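Local coordinates for phosphate ABC transporter, periplasmic phosphate-binding protein (Borrelia burgdorferi, PDB 4N13), which binds inorganic phosphate with micromolar affinity as the solute-binding component of an ABC transporter that imports phosphate, at residues 86-98 / 177-189. Numbering follows the deposited sequence.
Sequences YDALIFITSPEIK and TSLTPHSIGYIGL
Ile90 and Ile187 face each other as a hydrogen-bonded antiparallel pair, and their backbones exchange two nearly straight bonds, Ile90 N to Ile187 O (2.8 Å) and Ile187 N to Ile90 O (3.0 Å). Both isoleucines set CG1 between backbone N and carbonyl carbon (chi1 68° and 61°), which brings the two CG1 atoms within 3.6 Å. From there Ile187 CD1 reaches Ile92 CG2, while Ile90 CG2 meets Leu189 CD1, giving an aliphatic row on this side of the sheet. On the other side Phe91 and Tyr186 lie side by side with their ring planes inclined at 56°; the closest touch is a CH-pi contact, Tyr186 CB sitting over one face of the Phe91 ring, 3.9 Å from its centroid. Leu89 adjoins Ser139, which probably binds phosphate. Where strand 86-93 ends and strand 183-188 begins, polar groups take over. Ser94 OG accepts from Ser183 N (3.0 Å) and, in one of the two conformers modelled for Glu96, donates to Glu96 OE2 on its syn lone pair. In that conformer the bent Glu96 chain lays its carboxylate nearly parallel to the His182 ring, OE1 centred over one face, and OE1 also takes His182 N (2.8 Å) from above the carboxylate plane. Strand 80-93 also pairs with 201-205 and 223-230, and strand 183-188 with 129-133. Helix 104-111 packs on Phe91 and Ile184, and helix 170-179 on Ile92 and Ile187, within one lobe of this class II binding-protein fold.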
ATOM      1  N   TYR A  86      -5.142   4.747   1.166  1.00  7.51           N
ATOM      2  CA  TYR A  86      -4.049   4.248   0.336  1.00  7.62           C
ATOM      3  C   TYR A  86      -2.831   3.954   1.185  1.00  7.75           C
ATOM      4  O   TYR A  86      -2.528   4.700   2.127  1.00  9.86           O
ATOM      5  CB  TYR A  86      -3.640   5.256  -0.731  1.00  9.64           C
ATOM      6  CG  TYR A  86      -4.761   5.634  -1.642  1.00 12.02           C
ATOM      7  CD1 TYR A  86      -5.081   4.858  -2.739  1.00 12.53           C
ATOM      8  CD2 TYR A  86      -5.506   6.777  -1.409  1.00 13.00           C
ATOM      9  CE1 TYR A  86      -6.128   5.219  -3.586  1.00 14.75           C
ATOM     10  CE2 TYR A  86      -6.535   7.137  -2.233  1.00 17.14           C
ATOM     11  CZ  TYR A  86      -6.840   6.371  -3.322  1.00 15.62           C
ATOM     12  OH  TYR A  86      -7.892   6.768  -4.127  1.00 20.39           O
ATOM     13  N   ASP A  87      -2.158   2.864   0.842  1.00  8.49           N
ATOM     14  CA  ASP A  87      -0.899   2.452   1.438  1.00  9.66           C
ATOM     15  C   ASP A  87       0.135   2.505   0.332  1.00  9.00           C
ATOM     16  O   ASP A  87       0.322   1.544  -0.432  1.00  9.37           O
ATOM     17  CB  ASP A  87      -1.065   1.038   2.000  1.00 12.35           C
ATOM     18  CG  ASP A  87       0.225   0.429   2.435  1.00 18.60           C
ATOM     19  OD1 ASP A  87       1.149   1.199   2.739  1.00 20.40           O
ATOM     20  OD2 ASP A  87       0.302  -0.821   2.489  1.00 23.43           O
ATOM     21  N   ALA A  88       0.792   3.648   0.232  1.00  8.73           N
ATOM     22  CA  ALA A  88       1.731   3.924  -0.851  1.00  8.32           C
ATOM     23  C   ALA A  88       3.175   3.700  -0.452  1.00  7.15           C
ATOM     24  O   ALA A  88       3.553   3.925   0.700  1.00  8.27           O
ATOM     25  CB  ALA A  88       1.552   5.360  -1.350  1.00 10.13           C
ATOM     26  N   LEU A  89       3.982   3.295  -1.421  1.00  6.63           N
ATOM     27  CA  LEU A  89       5.428   3.142  -1.221  1.00  7.63           C
ATOM     28  C   LEU A  89       6.161   3.985  -2.235  1.00  7.07           C
ATOM     29  O   LEU A  89       5.668   4.211  -3.352  1.00  8.16           O
ATOM     30  CB  LEU A  89       5.866   1.686  -1.345  1.00  9.47           C
ATOM     31  CG  LEU A  89       5.225   0.796  -0.285  1.00 12.26           C
ATOM     32  CD1 LEU A  89       3.938   0.148  -0.822  1.00 15.46           C
ATOM     33  CD2 LEU A  89       6.233  -0.198   0.218  1.00 16.99           C
ATOM     34  N   ILE A  90       7.352   4.418  -1.842  1.00  5.59           N
ATOM     35  CA  ILE A  90       8.181   5.278  -2.664  1.00  4.88           C
ATOM     36  C   ILE A  90       9.592   4.707  -2.704  1.00  4.72           C
ATOM     37  O   ILE A  90      10.003   3.947  -1.822  1.00  5.95           O
ATOM     38  CB  ILE A  90       8.184   6.722  -2.111  1.00  6.44           C
ATOM     39  CG1 ILE A  90       8.910   6.808  -0.770  1.00  6.55           C
ATOM     40  CG2 ILE A  90       6.747   7.200  -1.975  1.00  8.76           C
ATOM     41  CD1 ILE A  90       8.925   8.206  -0.143  1.00  9.09           C
ATOM     42  N   PHE A  91      10.294   5.037  -3.770  1.00  5.27           N
ATOM     43  CA  PHE A  91      11.650   4.568  -3.995  1.00  5.65           C
ATOM     44  C   PHE A  91      12.647   5.696  -3.760  1.00  5.09           C
ATOM     45  O   PHE A  91      12.491   6.807  -4.286  1.00  6.84           O
ATOM     46  CB  PHE A  91      11.765   3.985  -5.398  1.00  6.19           C
ATOM     47  CG  PHE A  91      11.152   2.618  -5.481  1.00  7.71           C
ATOM     48  CD1 PHE A  91      11.944   1.495  -5.314  1.00  8.43           C
ATOM     49  CD2 PHE A  91       9.790   2.443  -5.607  1.00 10.38           C
ATOM     50  CE1 PHE A  91      11.398   0.213  -5.333  1.00 10.81           C
ATOM     51  CE2 PHE A  91       9.237   1.148  -5.617  1.00 11.81           C
ATOM     52  CZ  PHE A  91      10.059   0.060  -5.493  1.00 10.68           C
ATOM     53  N   ILE A  92      13.651   5.401  -2.956  1.00  5.94           N
ATOM     54  CA  ILE A  92      14.678   6.361  -2.599  1.00  6.38           C
ATOM     55  C   ILE A  92      16.033   5.864  -3.069  1.00  6.48           C
ATOM     56  O   ILE A  92      16.289   4.649  -3.129  1.00  7.29           O
ATOM     57  CB  ILE A  92      14.723   6.654  -1.086  1.00  7.33           C
ATOM     58  CG1 ILE A  92      14.842   5.384  -0.254  1.00  8.66           C
ATOM     59  CG2 ILE A  92      13.462   7.431  -0.682  1.00  8.42           C
ATOM     60  CD1 ILE A  92      15.199   5.649   1.186  1.00  9.14           C
ATOM     61  N   THR A  93      16.900   6.812  -3.428  1.00  6.78           N
ATOM     62  CA  THR A  93      18.237   6.469  -3.866  1.00  7.34           C
ATOM     63  C   THR A  93      19.257   7.314  -3.159  1.00  7.76           C
ATOM     64  O   THR A  93      18.971   8.392  -2.619  1.00  7.55           O
ATOM     65  CB  THR A  93      18.436   6.635  -5.396  1.00  9.95           C
ATOM     66  OG1 THR A  93      18.488   8.014  -5.739  1.00 12.01           O
ATOM     67  CG2 THR A  93      17.344   5.951  -6.186  1.00 10.48           C
ATOM     68  N   SER A  94      20.495   6.847  -3.206  1.00  7.18           N
ATOM     69  CA  SER A  94      21.589   7.700  -2.777  1.00  9.14           C
ATOM     70  C   SER A  94      21.723   8.913  -3.713  1.00 10.48           C
ATOM     71  O   SER A  94      21.296   8.870  -4.853  1.00 11.90           O
ATOM     72  CB  SER A  94      22.863   6.893  -2.663  1.00 12.45           C
ATOM     73  OG  SER A  94      23.098   6.183  -3.835  1.00 12.51           O
ATOM     74  N   PRO A  95      22.265  10.019  -3.198  1.00 12.77           N
ATOM     75  CA  PRO A  95      22.118  11.263  -3.959  1.00 16.51           C
ATOM     76  C   PRO A  95      23.093  11.467  -5.118  1.00 18.22           C
ATOM     77  O   PRO A  95      22.974  12.454  -5.823  1.00 21.93           O
ATOM     78  CB  PRO A  95      22.313  12.353  -2.893  1.00 18.30           C
ATOM     79  CG  PRO A  95      23.122  11.701  -1.822  1.00 16.30           C
ATOM     80  CD  PRO A  95      22.717  10.253  -1.816  1.00 14.73           C
ATOM     81  N   GLU A  96      24.049  10.561  -5.280  0.50 18.05           N
ATOM     82  CA  GLU A  96      25.049  10.713  -6.326  0.50 19.71           C
ATOM     83  C   GLU A  96      24.594  10.085  -7.639  0.50 22.00           C
ATOM     84  O   GLU A  96      25.163  10.380  -8.690  0.50 23.95           O
ATOM     85  CB  GLU A  96      26.415  10.174  -5.876  0.50 20.02           C
ATOM     86  CG  GLU A  96      26.674   8.697  -6.141  0.50 19.66           C
ATOM     87  CD  GLU A  96      25.929   7.769  -5.194  0.50 19.29           C
ATOM     88  OE1 GLU A  96      26.586   6.904  -4.570  0.50 18.59           O
ATOM     89  OE2 GLU A  96      24.689   7.874  -5.097  0.50 20.62           O
ATOM     90  N   ILE A  97      23.549   9.259  -7.598  0.50 22.54           N
ATOM     91  CA  ILE A  97      22.934   8.810  -8.843  0.50 22.38           C
ATOM     92  C   ILE A  97      22.035   9.952  -9.313  0.50 24.32           C
ATOM     93  O   ILE A  97      21.161  10.418  -8.578  0.50 26.04           O
ATOM     94  CB  ILE A  97      22.138   7.461  -8.735  0.50 22.16           C
ATOM     95  CG1 ILE A  97      20.624   7.700  -8.674  0.50 19.46           C
ATOM     96  CG2 ILE A  97      22.632   6.607  -7.572  0.50 21.86           C
ATOM     97  CD1 ILE A  97      19.807   6.420  -8.713  0.50 19.40           C
ATOM     98  N   LYS A  98      22.271  10.413 -10.533  0.50 23.88           N
ATOM     99  CA  LYS A  98      21.600  11.605 -11.029  0.50 27.30           C
ATOM    100  C   LYS A  98      20.236  11.299 -11.630  0.50 26.42           C
ATOM    101  O   LYS A  98      19.480  12.215 -11.961  0.50 27.82           O
ATOM    102  CB  LYS A  98      22.476  12.318 -12.057  0.50 30.81           C
ATOM    103  CG  LYS A  98      23.154  11.391 -13.053  0.50 32.84           C
ATOM    104  CD  LYS A  98      23.792  12.174 -14.196  0.50 34.23           C
ATOM    105  CE  LYS A  98      24.744  13.247 -13.682  0.50 35.35           C
ATOM    106  NZ  LYS A  98      25.331  14.055 -14.787  0.50 36.04           N
ATOM    107  N   THR A 177      20.538   3.338   2.829  1.00  6.25           N
ATOM    108  CA  THR A 177      20.661   4.049   1.565  1.00  6.64           C
ATOM    109  C   THR A 177      21.664   5.203   1.739  1.00  6.96           C
ATOM    110  O   THR A 177      22.509   5.449   0.866  1.00  8.85           O
ATOM    111  CB  THR A 177      19.290   4.573   1.103  1.00  7.61           C
ATOM    112  OG1 THR A 177      18.416   3.466   0.874  1.00  8.72           O
ATOM    113  CG2 THR A 177      19.412   5.346  -0.185  1.00  7.71           C
ATOM    114  N   SER A 178      21.603   5.875   2.881  1.00  6.22           N
ATOM    115  CA  SER A 178      22.501   6.991   3.161  1.00  8.61           C
ATOM    116  C   SER A 178      23.958   6.555   3.255  1.00  8.51           C
ATOM    117  O   SER A 178      24.849   7.346   2.989  1.00 12.36           O
ATOM    118  CB  SER A 178      22.056   7.722   4.429  1.00  9.70           C
ATOM    119  OG  SER A 178      22.448   7.078   5.629  1.00 12.18           O
ATOM    120  N   LEU A 179      24.194   5.286   3.597  1.00  7.18           N
ATOM    121  CA  LEU A 179      25.539   4.762   3.789  1.00  7.15           C
ATOM    122  C   LEU A 179      26.051   3.939   2.631  1.00  7.08           C
ATOM    123  O   LEU A 179      27.236   3.642   2.598  1.00  9.38           O
ATOM    124  CB  LEU A 179      25.581   3.891   5.050  1.00  8.94           C
ATOM    125  CG  LEU A 179      25.498   4.630   6.387  1.00 10.74           C
ATOM    126  CD1 LEU A 179      25.405   3.641   7.528  1.00 12.72           C
ATOM    127  CD2 LEU A 179      26.705   5.569   6.553  1.00 12.84           C
ATOM    128  N   THR A 180      25.192   3.572   1.675  1.00  7.13           N
ATOM    129  CA  THR A 180      25.566   2.619   0.639  1.00  6.65           C
ATOM    130  C   THR A 180      25.604   3.328  -0.709  1.00  6.70           C
ATOM    131  O   THR A 180      24.601   3.890  -1.139  1.00  7.50           O
ATOM    132  CB  THR A 180      24.547   1.467   0.589  1.00  6.88           C
ATOM    133  OG1 THR A 180      24.438   0.843   1.877  1.00  7.49           O
ATOM    134  CG2 THR A 180      24.953   0.438  -0.393  1.00  7.82           C
ATOM    135  N   PRO A 181      26.752   3.309  -1.382  1.00  7.59           N
ATOM    136  CA  PRO A 181      26.808   4.065  -2.634  1.00  9.02           C
ATOM    137  C   PRO A 181      25.919   3.446  -3.715  1.00  7.91           C
ATOM    138  O   PRO A 181      25.666   2.244  -3.737  1.00  8.72           O
ATOM    139  CB  PRO A 181      28.290   4.015  -3.028  1.00 12.73           C
ATOM    140  CG  PRO A 181      28.862   2.896  -2.266  1.00 10.68           C
ATOM    141  CD  PRO A 181      28.023   2.652  -1.054  1.00  9.10           C
ATOM    142  N   HIS A 182      25.450   4.291  -4.625  1.00  8.03           N
ATOM    143  CA  HIS A 182      24.688   3.875  -5.796  1.00  8.68           C
ATOM    144  C   HIS A 182      23.550   2.936  -5.461  1.00  8.30           C
ATOM    145  O   HIS A 182      23.314   1.959  -6.168  1.00  8.64           O
ATOM    146  CB  HIS A 182      25.634   3.259  -6.816  1.00 12.96           C
ATOM    147  CG  HIS A 182      26.738   4.187  -7.218  1.00 16.86           C
ATOM    148  ND1 HIS A 182      28.064   3.941  -6.937  1.00 19.51           N
ATOM    149  CD2 HIS A 182      26.706   5.372  -7.874  1.00 21.60           C
ATOM    150  CE1 HIS A 182      28.803   4.931  -7.404  1.00 19.84           C
ATOM    151  NE2 HIS A 182      28.004   5.813  -7.980  1.00 22.22           N
ATOM    152  N   SER A 183      22.810   3.266  -4.404  1.00  6.67           N
ATOM    153  CA  SER A 183      21.824   2.378  -3.831  1.00  6.02           C
ATOM    154  C   SER A 183      20.403   2.853  -4.081  1.00  5.41           C
ATOM    155  O   SER A 183      20.148   4.018  -4.376  1.00  6.56           O
ATOM    156  CB  SER A 183      22.083   2.203  -2.336  1.00  6.61           C
ATOM    157  OG  SER A 183      21.913   3.409  -1.667  1.00  7.95           O
ATOM    158  N   ILE A 184      19.485   1.901  -3.973  1.00  5.78           N
ATOM    159  CA  ILE A 184      18.059   2.131  -4.138  1.00  5.09           C
ATOM    160  C   ILE A 184      17.318   1.214  -3.161  1.00  5.84           C
ATOM    161  O   ILE A 184      17.651   0.030  -3.029  1.00  6.36           O
ATOM    162  CB  ILE A 184      17.581   1.905  -5.608  1.00  6.67           C
ATOM    163  CG1 ILE A 184      16.073   2.154  -5.729  1.00  6.89           C
ATOM    164  CG2 ILE A 184      17.963   0.513  -6.138  1.00  7.19           C
ATOM    165  CD1 ILE A 184      15.595   2.182  -7.165  1.00  7.85           C
ATOM    166  N   GLY A 185      16.299   1.761  -2.509  1.00  5.55           N
ATOM    167  CA  GLY A 185      15.424   1.016  -1.622  1.00  5.81           C
ATOM    168  C   GLY A 185      14.007   1.545  -1.690  1.00  5.17           C
ATOM    169  O   GLY A 185      13.741   2.522  -2.399  1.00  6.26           O
ATOM    170  N   TYR A 186      13.105   0.928  -0.934  1.00  5.91           N
ATOM    171  CA  TYR A 186      11.721   1.382  -0.888  1.00  6.22           C
ATOM    172  C   TYR A 186      11.221   1.507   0.527  1.00  6.64           C
ATOM    173  O   TYR A 186      11.583   0.731   1.404  1.00  6.48           O
ATOM    174  CB  TYR A 186      10.782   0.477  -1.680  1.00  6.70           C
ATOM    175  CG  TYR A 186      10.825  -1.004  -1.357  1.00  6.72           C
ATOM    176  CD1 TYR A 186      10.048  -1.534  -0.330  1.00  7.52           C
ATOM    177  CD2 TYR A 186      11.621  -1.871  -2.079  1.00  6.50           C
ATOM    178  CE1 TYR A 186      10.074  -2.872  -0.042  1.00  7.65           C
ATOM    179  CE2 TYR A 186      11.646  -3.225  -1.785  1.00  6.88           C
ATOM    180  CZ  TYR A 186      10.864  -3.719  -0.757  1.00  7.78           C
ATOM    181  OH  TYR A 186      10.824  -5.061  -0.450  1.00  8.48           O
ATOM    182  N   ILE A 187      10.403   2.531   0.741  1.00  5.72           N
ATOM    183  CA  ILE A 187       9.844   2.870   2.045  1.00  5.66           C
ATOM    184  C   ILE A 187       8.394   3.309   1.909  1.00  5.58           C
ATOM    185  O   ILE A 187       7.963   3.716   0.841  1.00  6.23           O
ATOM    186  CB  ILE A 187      10.665   3.994   2.760  1.00  7.04           C
ATOM    187  CG1 ILE A 187      10.664   5.274   1.924  1.00  7.44           C
ATOM    188  CG2 ILE A 187      12.067   3.520   3.084  1.00  7.49           C
ATOM    189  CD1 ILE A 187      11.453   6.435   2.534  1.00  9.29           C
ATOM    190  N   GLY A 188       7.665   3.252   3.009  1.00  5.85           N
ATOM    191  CA  GLY A 188       6.331   3.809   3.024  1.00  6.10           C
ATOM    192  C   GLY A 188       6.343   5.299   2.800  1.00  5.97           C
ATOM    193  O   GLY A 188       7.262   6.005   3.222  1.00  6.89           O
ATOM    194  N   LEU A 189       5.277   5.798   2.185  1.00  6.74           N
ATOM    195  CA  LEU A 189       5.129   7.213   1.906  1.00  6.92           C
ATOM    196  C   LEU A 189       5.307   8.084   3.156  1.00  8.04           C
ATOM    197  O   LEU A 189       5.792   9.219   3.067  1.00  9.38           O
ATOM    198  CB  LEU A 189       3.743   7.459   1.300  1.00  7.11           C
ATOM    199  CG  LEU A 189       3.357   8.904   1.020  1.00  8.54           C
ATOM    200  CD1 LEU A 189       4.292   9.530  -0.023  1.00 10.58           C
ATOM    201  CD2 LEU A 189       1.896   8.933   0.565  1.00 11.01           C
TER